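Local atomic coordinates of Non-sulfated chondroitin lyase E66 (Autographa californica nucleopolyhedrovirus, PDB entry 3VSN), a protein that cleaves non-sulfated chondroitin as a polysaccharide lyase of the viral envelope, is essential for oral infectivity, and may digest the chondroitin sulfate barrier of the host midgut. Residues 294-302 against 351-362; 390-400 against 435-443. All coordinates share one frame; numbering follows the deposited sequence.

Contact 1. Residues 294-302 against 351-362; sequences VPGVMSRNG and SDPTNNIQAPLW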
loop_
_atom_site.group_PDB
_atom_site.type_symbol
_atom_site.label_atom_id
_atom_site.label_comp_id
_atom_site.label_asym_id
_atom_site.label_seq_id
_atom_site.Cartn_x
_atom_site.Cartn_y
_atom_site.Cartn_z
ATOM N N VAL A 294 4.495 -1.252 0.606
ATOM C CA VAL A 294 4.951 -1.411 1.992
ATOM C C VAL A 294 3.857 -2.079 2.842
ATOM O O VAL A 294 2.700 -1.659 2.802
ATOM C CB VAL A 294 5.440 -0.061 2.596
ATOM C CG1 VAL A 294 4.286 0.898 2.866
ATOM C CG2 VAL A 294 6.269 -0.292 3.857
ATOM N N PRO A 295 4.213 -3.151 3.577
ATOM C CA PRO A 295 3.186 -3.933 4.284
ATOM C C PRO A 295 2.371 -3.157 5.315
ATOM O O PRO A 295 1.198 -3.469 5.510
ATOM C CB PRO A 295 3.991 -5.044 4.968
ATOM C CG PRO A 295 5.222 -5.187 4.135
ATOM C CD PRO A 295 5.538 -3.802 3.636
ATOM N N GLY A 296 2.974 -2.154 5.952
ATOM C CA GLY A 296 2.303 -1.370 6.999
ATOM C C GLY A 296 1.015 -0.658 6.605
ATOM O O GLY A 296 0.226 -0.285 7.473
ATOM N N VAL A 297 0.794 -0.459 5.306
ATOM C CA VAL A 297 -0.437 0.196 4.827
ATOM C C VAL A 297 -1.420 -0.796 4.186
ATOM O O VAL A 297 -2.468 -0.402 3.667
ATOM C CB VAL A 297 -0.148 1.369 3.852
ATOM C CG1 VAL A 297 0.754 2.414 4.508
ATOM C CG2 VAL A 297 0.460 0.870 2.550
ATOM N N MET A 298 -1.079 -2.081 4.237
ATOM C CA MET A 298 -1.867 -3.119 3.566
ATOM C C MET A 298 -2.647 -3.995 4.554
ATOM O O MET A 298 -2.779 -3.645 5.726
ATOM C CB MET A 298 -0.969 -3.951 2.643
ATOM C CG MET A 298 -0.370 -3.150 1.490
ATOM S SD MET A 298 -1.591 -2.573 0.286
ATOM C CE MET A 298 -1.763 -4.027 -0.746
ATOM N N SER A 299 -3.175 -5.122 4.079
ATOM C CA SER A 299 -4.112 -5.917 4.885
ATOM C C SER A 299 -3.468 -6.635 6.077
ATOM O O SER A 299 -2.248 -6.818 6.128
ATOM C CB SER A 299 -4.910 -6.888 4.005
ATOM O OG SER A 299 -4.064 -7.605 3.132
ATOM N N ARG A 300 -4.306 -7.039 7.029
ATOM C CA ARG A 300 -3.847 -7.599 8.302
ATOM C C ARG A 300 -3.109 -8.939 8.212
ATOM O O ARG A 300 -2.416 -9.321 9.152
ATOM C CB ARG A 300 -5.017 -7.718 9.282
ATOM C CG ARG A 300 -5.551 -6.386 9.787
ATOM C CD ARG A 300 -6.754 -6.596 10.694
ATOM N NE ARG A 300 -7.832 -7.284 9.988
ATOM C CZ ARG A 300 -8.795 -6.676 9.300
ATOM N NH1 ARG A 300 -8.840 -5.352 9.228
ATOM N NH2 ARG A 300 -9.723 -7.400 8.687
ATOM N N ASN A 301 -3.254 -9.654 7.102
ATOM C CA ASN A 301 -2.534 -10.925 6.920
ATOM C C ASN A 301 -1.031 -10.733 6.687
ATOM O O ASN A 301 -0.242 -11.670 6.836
ATOM C CB ASN A 301 -3.151 -11.754 5.788
ATOM C CG ASN A 301 -3.086 -11.053 4.444
ATOM O OD1 ASN A 301 -3.349 -9.857 4.342
ATOM N ND2 ASN A 301 -2.739 -11.801 3.403
ATOM N N GLY A 302 -0.643 -9.513 6.332
ATOM C CA GLY A 302 0.755 -9.200 6.061
ATOM C C GLY A 302 1.067 -9.492 4.612
ATOM O O GLY A 302 1.278 -10.647 4.233
ATOM N N SER A 351 -5.037 -6.020 14.625
ATOM C CA SER A 351 -5.168 -7.474 14.592
ATOM C C SER A 351 -6.630 -7.907 14.473
ATOM O O SER A 351 -7.544 -7.096 14.631
ATOM C CB SER A 351 -4.540 -8.095 15.842
ATOM O OG SER A 351 -5.136 -7.581 17.022
ATOM N N ASP A 352 -6.834 -9.191 14.187
ATOM C CA ASP A 352 -8.169 -9.789 14.147
ATOM C C ASP A 352 -8.093 -11.215 14.721
ATOM O O ASP A 352 -7.005 -11.656 15.098
ATOM C CB ASP A 352 -8.749 -9.738 12.719
ATOM C CG ASP A 352 -7.915 -10.508 11.701
ATOM O OD1 ASP A 352 -7.672 -11.716 11.906
ATOM O OD2 ASP A 352 -7.525 -9.910 10.674
ATOM N N PRO A 353 -9.235 -11.938 14.806
ATOM C CA PRO A 353 -9.192 -13.287 15.396
ATOM C C PRO A 353 -8.180 -14.251 14.764
ATOM O O PRO A 353 -7.675 -15.140 15.455
ATOM C CB PRO A 353 -10.621 -13.801 15.187
ATOM C CG PRO A 353 -11.451 -12.563 15.208
ATOM C CD PRO A 353 -10.619 -11.539 14.483
ATOM N N THR A 354 -7.892 -14.069 13.475
ATOM C CA THR A 354 -6.942 -14.921 12.747
ATOM C C THR A 354 -5.522 -14.336 12.715
ATOM O O THR A 354 -4.550 -15.043 12.990
ATOM C CB THR A 354 -7.409 -15.178 11.296
ATOM O OG1 THR A 354 -8.766 -15.638 11.298
ATOM C CG2 THR A 354 -6.530 -16.225 10.613
ATOM N N ASN A 355 -5.414 -13.053 12.370
ATOM C CA ASN A 355 -4.123 -12.398 12.153
ATOM C C ASN A 355 -3.687 -11.600 13.372
ATOM O O ASN A 355 -4.328 -10.613 13.726
ATOM C CB ASN A 355 -4.198 -11.461 10.940
ATOM C CG ASN A 355 -4.700 -12.153 9.687
ATOM O OD1 ASN A 355 -5.740 -11.784 9.134
ATOM N ND2 ASN A 355 -3.967 -13.156 9.233
ATOM N N ASN A 356 -2.604 -12.022 14.017
ATOM C CA ASN A 356 -2.104 -11.296 15.186
ATOM C C ASN A 356 -0.582 -11.289 15.351
ATOM O O ASN A 356 -0.073 -10.898 16.405
ATOM C CB ASN A 356 -2.803 -11.764 16.477
ATOM C CG ASN A 356 -2.620 -13.247 16.747
ATOM O OD1 ASN A 356 -1.581 -13.831 16.431
ATOM N ND2 ASN A 356 -3.631 -13.861 17.349
ATOM N N ILE A 357 0.136 -11.701 14.306
ATOM C CA ILE A 357 1.604 -11.767 14.357
ATOM C C ILE A 357 2.304 -10.750 13.441
ATOM O O ILE A 357 3.525 -10.788 13.283
ATOM C CB ILE A 357 2.141 -13.197 14.066
ATOM C CG1 ILE A 357 1.751 -13.673 12.657
ATOM C CG2 ILE A 357 1.663 -14.180 15.129
ATOM C CD1 ILE A 357 2.466 -14.939 12.224
ATOM N N GLN A 358 1.535 -9.831 12.864
ATOM C CA GLN A 358 2.046 -8.951 11.811
ATOM C C GLN A 358 2.613 -7.601 12.289
ATOM O O GLN A 358 3.085 -6.807 11.468
ATOM C CB GLN A 358 0.973 -8.740 10.727
ATOM C CG GLN A 358 0.729 -9.953 9.831
ATOM C CD GLN A 358 -0.140 -11.037 10.467
ATOM O OE1 GLN A 358 -0.667 -10.876 11.572
ATOM N NE2 GLN A 358 -0.299 -12.150 9.757
ATOM N N ALA A 359 2.574 -7.343 13.596
ATOM C CA ALA A 359 3.036 -6.050 14.130
ATOM C C ALA A 359 4.514 -5.735 13.869
ATOM O O ALA A 359 4.832 -4.601 13.507
ATOM C CB ALA A 359 2.706 -5.906 15.610
ATOM N N PRO A 360 5.422 -6.719 14.058
ATOM C CA PRO A 360 6.820 -6.419 13.733
ATOM C C PRO A 360 7.040 -5.973 12.283
ATOM O O PRO A 360 7.790 -5.021 12.048
ATOM C CB PRO A 360 7.536 -7.739 14.029
ATOM C CG PRO A 360 6.720 -8.330 15.135
ATOM C CD PRO A 360 5.300 -8.028 14.730
ATOM N N LEU A 361 6.372 -6.630 11.336
ATOM C CA LEU A 361 6.459 -6.261 9.919
ATOM C C LEU A 361 5.933 -4.845 9.655
ATOM O O LEU A 361 6.525 -4.094 8.879
ATOM C CB LEU A 361 5.717 -7.287 9.045
ATOM C CG LEU A 361 5.758 -7.126 7.518
ATOM C CD1 LEU A 361 7.174 -7.265 6.973
ATOM C CD2 LEU A 361 4.829 -8.133 6.857
ATOM N N TRP A 362 4.838 -4.481 10.317
ATOM C CA TRP A 362 4.238 -3.150 10.157
ATOM C C TRP A 362 5.041 -2.033 10.768
ATOM O O TRP A 362 4.911 -0.875 10.362
ATOM C CB TRP A 362 2.841 -3.125 10.764
ATOM C CG TRP A 362 1.771 -3.811 9.945
ATOM C CD1 TRP A 362 1.922 -4.820 8.994
ATOM C CD2 TRP A 362 0.326 -3.568 10.016
ATOM N NE1 TRP A 362 0.702 -5.193 8.477
ATOM C CE2 TRP A 362 -0.295 -4.483 9.050
ATOM C CE3 TRP A 362 -0.484 -2.707 10.749
ATOM C CZ2 TRP A 362 -1.669 -4.519 8.850
ATOM C CZ3 TRP A 362 -1.870 -2.755 10.544
ATOM C CH2 TRP A 362 -2.446 -3.642 9.618
HETATM O O HOH W 1 0.312 -6.062 5.422
HETATM O O HOH W 2 5.695 -1.927 6.882
#
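R300 and D352 form the charged link between the two segments: NE of R300 donates to OD2 of D352 over 2.7 Å, with an N-H...O angle of 157°. The carboxylate oxygen sits at the edge of the guanidinium, in its plane, and uses its anti lone pair, while the two planes stand almost perpendicular, 86° apart. The bend at chi3 (-60°) turns the guanidinium aside from the straight line of the chain, and its NH1 makes a second salt bridge, to E350. D352 is itself fixed by its other oxygen, OD1, which takes the backbone N-H groups of T354 and N355 in an Asx turn and Asx motif; the N of N355 lies 2.7 Å from OD1.

A second polar link is weak: NE2 of Q358 reaches the carbonyl O of N301 at 3.0 Å. Water bridges the segments twice. One molecule donates to the carbonyls of P295 and S299 and accepts from NE1 of W362, 3.2 Å away; the other joins the N of G296 to the O of L361.

Two apolar contacts lie side by side: CA of G296 over the five-membered ring of W362 (CH-pi, 4.0 Å from the centroid), and CB of P295 against CD2 of L361 at 3.7 Å.

R300 stabilises the transition state and E350 is important for activity, so D352 at NE and E350 at NH1 would together fix the direction in which the guanidinium is presented, with H246, a catalytic proton acceptor, close by.

Contact 2. Residues 390-400 against 435-443; sequences ILQSLNGIMRI and AEMNNLQFK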
loop_
_atom_site.group_PDB
_atom_site.type_symbol
_atom_site.label_atom_id
_atom_site.label_comp_id
_atom_site.label_asym_id
_atom_site.label_seq_id
_atom_site.Cartn_x
_atom_site.Cartn_y
_atom_site.Cartn_z
ATOM N N ILE A 390 13.274 -6.317 14.526
ATOM C CA ILE A 390 13.980 -6.676 15.752
ATOM C C ILE A 390 13.240 -7.856 16.383
ATOM O O ILE A 390 12.046 -7.757 16.685
ATOM C CB ILE A 390 14.061 -5.502 16.757
ATOM C CG1 ILE A 390 14.744 -4.279 16.123
ATOM C CG2 ILE A 390 14.812 -5.927 18.020
ATOM C CD1 ILE A 390 14.588 -2.999 16.918
ATOM N N LEU A 391 13.951 -8.968 16.560
ATOM C CA LEU A 391 13.383 -10.184 17.143
ATOM C C LEU A 391 13.727 -10.282 18.622
ATOM O O LEU A 391 14.851 -9.967 19.023
ATOM C CB LEU A 391 13.898 -11.433 16.423
ATOM C CG LEU A 391 13.648 -11.584 14.919
ATOM C CD1 LEU A 391 14.287 -12.869 14.421
ATOM C CD2 LEU A 391 12.160 -11.556 14.594
ATOM N N GLN A 392 12.759 -10.732 19.417
ATOM C CA GLN A 392 12.922 -10.825 20.869
ATOM C C GLN A 392 13.033 -12.272 21.337
ATOM O O GLN A 392 13.262 -12.537 22.517
ATOM C CB GLN A 392 11.763 -10.129 21.585
ATOM C CG GLN A 392 11.720 -8.622 21.392
ATOM C CD GLN A 392 10.631 -7.964 22.220
ATOM O OE1 GLN A 392 10.499 -8.228 23.417
ATOM N NE2 GLN A 392 9.850 -7.096 21.587
ATOM N N SER A 393 12.868 -13.200 20.402
ATOM C CA SER A 393 13.025 -14.628 20.667
ATOM C C SER A 393 13.655 -15.295 19.444
ATOM O O SER A 393 13.753 -14.682 18.372
ATOM C CB SER A 393 11.668 -15.262 20.988
ATOM O OG SER A 393 10.776 -15.128 19.895
ATOM N N LEU A 394 14.079 -16.544 19.599
ATOM C CA LEU A 394 14.684 -17.280 18.490
ATOM C C LEU A 394 13.700 -17.569 17.347
ATOM O O LEU A 394 14.045 -17.401 16.174
ATOM C CB LEU A 394 15.371 -18.559 18.988
ATOM C CG LEU A 394 16.597 -18.367 19.894
ATOM C CD1 LEU A 394 17.105 -19.711 20.394
ATOM C CD2 LEU A 394 17.714 -17.608 19.185
ATOM N N ASN A 395 12.472 -17.968 17.683
ATOM C CA ASN A 395 11.469 -18.266 16.649
ATOM C C ASN A 395 10.807 -17.021 16.050
ATOM O O ASN A 395 10.120 -17.103 15.030
ATOM C CB ASN A 395 10.433 -19.302 17.130
ATOM C CG ASN A 395 9.467 -18.757 18.176
ATOM O OD1 ASN A 395 9.329 -17.550 18.370
ATOM N ND2 ASN A 395 8.773 -19.668 18.848
ATOM N N GLY A 396 11.003 -15.883 16.711
ATOM C CA GLY A 396 10.593 -14.577 16.192
ATOM C C GLY A 396 9.108 -14.271 16.175
ATOM O O GLY A 396 8.694 -13.274 15.588
ATOM N N ILE A 397 8.299 -15.116 16.813
ATOM C CA ILE A 397 6.847 -14.918 16.822
ATOM C C ILE A 397 6.433 -13.918 17.902
ATOM O O ILE A 397 6.685 -14.127 19.085
ATOM C CB ILE A 397 6.079 -16.259 16.960
ATOM C CG1 ILE A 397 6.298 -17.121 15.709
ATOM C CG2 ILE A 397 4.589 -16.014 17.189
ATOM C CD1 ILE A 397 6.038 -18.604 15.906
ATOM N N MET A 398 5.810 -12.825 17.477
ATOM C CA MET A 398 5.313 -11.805 18.390
ATOM C C MET A 398 3.822 -11.611 18.139
ATOM O O MET A 398 3.427 -11.143 17.071
ATOM C CB MET A 398 6.087 -10.491 18.200
ATOM C CG MET A 398 5.542 -9.295 18.978
ATOM S SD MET A 398 5.501 -9.491 20.775
ATOM C CE MET A 398 7.243 -9.404 21.192
ATOM N N ARG A 399 3.007 -11.985 19.124
ATOM C CA ARG A 399 1.548 -11.962 18.988
ATOM C C ARG A 399 0.928 -10.794 19.732
ATOM O O ARG A 399 1.277 -10.538 20.885
ATOM C CB ARG A 399 0.930 -13.257 19.522
ATOM C CG ARG A 399 1.391 -14.519 18.820
ATOM C CD ARG A 399 0.479 -15.696 19.136
ATOM N NE ARG A 399 0.917 -16.892 18.419
ATOM C CZ ARG A 399 0.500 -17.239 17.205
ATOM N NH1 ARG A 399 -0.392 -16.496 16.559
ATOM N NH2 ARG A 399 0.971 -18.344 16.639
ATOM N N ILE A 400 0.012 -10.090 19.071
ATOM C CA ILE A 400 -0.807 -9.063 19.725
ATOM C C ILE A 400 -2.280 -9.360 19.417
ATOM O O ILE A 400 -2.852 -8.786 18.485
ATOM C CB ILE A 400 -0.430 -7.622 19.292
ATOM C CG1 ILE A 400 1.076 -7.372 19.441
ATOM C CG2 ILE A 400 -1.229 -6.594 20.092
ATOM C CD1 ILE A 400 1.517 -5.996 18.990
ATOM N N ALA A 435 3.875 -0.789 23.946
ATOM C CA ALA A 435 3.506 -1.513 25.167
ATOM C C ALA A 435 3.220 -2.997 24.910
ATOM O O ALA A 435 3.643 -3.854 25.685
ATOM C CB ALA A 435 2.316 -0.849 25.852
ATOM N N GLU A 436 2.531 -3.289 23.808
ATOM C CA GLU A 436 2.084 -4.652 23.501
ATOM C C GLU A 436 3.182 -5.557 22.933
ATOM O O GLU A 436 2.984 -6.764 22.790
ATOM C CB GLU A 436 0.874 -4.625 22.557
ATOM C CG GLU A 436 -0.366 -3.935 23.118
ATOM C CD GLU A 436 -0.324 -2.415 23.015
ATOM O OE1 GLU A 436 0.586 -1.860 22.361
ATOM O OE2 GLU A 436 -1.214 -1.764 23.596
ATOM N N MET A 437 4.332 -4.977 22.598
ATOM C CA MET A 437 5.483 -5.769 22.167
ATOM C C MET A 437 6.569 -5.762 23.238
ATOM O O MET A 437 7.747 -5.525 22.946
ATOM C CB MET A 437 6.020 -5.289 20.810
ATOM C CG MET A 437 5.080 -5.594 19.648
ATOM S SD MET A 437 5.805 -5.434 18.000
ATOM C CE MET A 437 6.028 -3.662 17.893
ATOM N N ASN A 438 6.156 -6.024 24.481
ATOM C CA ASN A 438 7.079 -6.135 25.611
ATOM C C ASN A 438 7.820 -4.818 25.906
ATOM O O ASN A 438 8.993 -4.823 26.300
ATOM C CB ASN A 438 8.058 -7.293 25.353
ATOM C CG ASN A 438 8.910 -7.630 26.554
ATOM O OD1 ASN A 438 8.453 -7.565 27.691
ATOM N ND2 ASN A 438 10.165 -7.997 26.303
ATOM N N ASN A 439 7.124 -3.696 25.715
ATOM C CA ASN A 439 7.705 -2.351 25.871
ATOM C C ASN A 439 8.919 -2.086 24.973
ATOM O O ASN A 439 9.801 -1.295 25.329
ATOM C CB ASN A 439 8.034 -2.035 27.343
ATOM C CG ASN A 439 6.842 -1.485 28.114
ATOM O OD1 ASN A 439 6.787 -1.586 29.340
ATOM N ND2 ASN A 439 5.893 -0.888 27.404
ATOM N N LEU A 440 8.962 -2.752 23.819
ATOM C CA LEU A 440 9.988 -2.479 22.811
ATOM C C LEU A 440 10.022 -0.997 22.484
ATOM O O LEU A 440 8.986 -0.383 22.211
ATOM C CB LEU A 440 9.744 -3.284 21.528
ATOM C CG LEU A 440 10.668 -2.989 20.334
ATOM C CD1 LEU A 440 12.076 -3.532 20.558
ATOM C CD2 LEU A 440 10.065 -3.552 19.058
ATOM N N GLN A 441 11.221 -0.429 22.527
ATOM C CA GLN A 441 11.443 0.949 22.114
ATOM C C GLN A 441 12.697 1.018 21.256
ATOM O O GLN A 441 13.569 0.147 21.350
ATOM C CB GLN A 441 11.575 1.871 23.330
ATOM C CG GLN A 441 12.788 1.587 24.208
ATOM C CD GLN A 441 12.960 2.620 25.301
ATOM O OE1 GLN A 441 13.344 3.758 25.038
ATOM N NE2 GLN A 441 12.678 2.226 26.535
ATOM N N PHE A 442 12.774 2.043 20.411
ATOM C CA PHE A 442 13.985 2.306 19.639
ATOM C C PHE A 442 14.018 3.715 19.068
ATOM O O PHE A 442 12.988 4.389 18.970
ATOM C CB PHE A 442 14.190 1.265 18.516
ATOM C CG PHE A 442 13.020 1.124 17.568
ATOM C CD1 PHE A 442 12.710 2.128 16.652
ATOM C CD2 PHE A 442 12.251 -0.041 17.562
ATOM C CE1 PHE A 442 11.642 1.989 15.773
ATOM C CE2 PHE A 442 11.188 -0.189 16.677
ATOM C CZ PHE A 442 10.882 0.825 15.782
ATOM N N LYS A 443 15.220 4.152 18.709
ATOM C CA LYS A 443 15.388 5.258 17.779
ATOM C C LYS A 443 15.836 4.635 16.464
ATOM O O LYS A 443 16.765 3.829 16.442
ATOM C CB LYS A 443 16.427 6.253 18.297
ATOM C CG LYS A 443 16.008 7.024 19.546
ATOM C CD LYS A 443 15.458 8.403 19.205
ATOM C CE LYS A 443 14.902 9.129 20.426
ATOM N NZ LYS A 443 15.927 9.534 21.429
HETATM O O HOH W 3 2.507 -9.285 22.973
#
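I390 opens the contact on the short strand 390-391, where its CD1 meets CD2 of F442 at 3.8 Å and its CG2 lies more loosely against L440. Two residues on, Q392 carries the polar part. A straight run from CB to CD (chi2 -175°) carries the amide to the type I' turn M437-L440. There NE2 donates to the carbonyl O of M437 at 3.0 Å in a nearly straight bond (174°), from above the carbonyl plane; the backbone N of L440 reaches the same oxygen from the opposite face. OE1 of Q392 accepts from ND2 of N438 at 2.9 Å, and the two amides are nearly coplanar. The same ND2 also bonds to S466.

After the loop through N395, whose OD1 closes an Asx turn on the N of I397, M398 lays its CG against CG of M437, 3.8 Å apart. R399 takes part through its carbonyl O, which a water joins to the O of E436. I400 ends the segment: its CD1 touches CG of M437 at 3.6 Å and its CG2 rests on CB of E436, whose carboxylate turns away to Y348.

The contact thus sets the edge strand 390-391 and the following loop against the hairpin turn between strands 426-434 and 440-449. Helix 359-364 lines it, with M364 against I390 and L440, T363 against M437 and A359 against I400.

Contact 1 and contact 2 follow one another along the chain, their centres about 14 Å apart, and both lie in the part rich in beta-strands that follows the N-terminal alpha-helical region. They meet directly: the O of N356 lies 2.8 Å from the N of I400, a probable hydrogen bond, OD1 of N356 is probably hydrogen-bonded to NH1 of R399, and the OG of S351 bonds to the O of I400. Helix 359-364 is shared, beginning within 351-362 and packing against both segments of contact 2. Contact 1 holds R300 of the active site, whereas contact 2 packs a sheet edge against a neighbouring hairpin, its I400 side chain about 11 Å from that of R300.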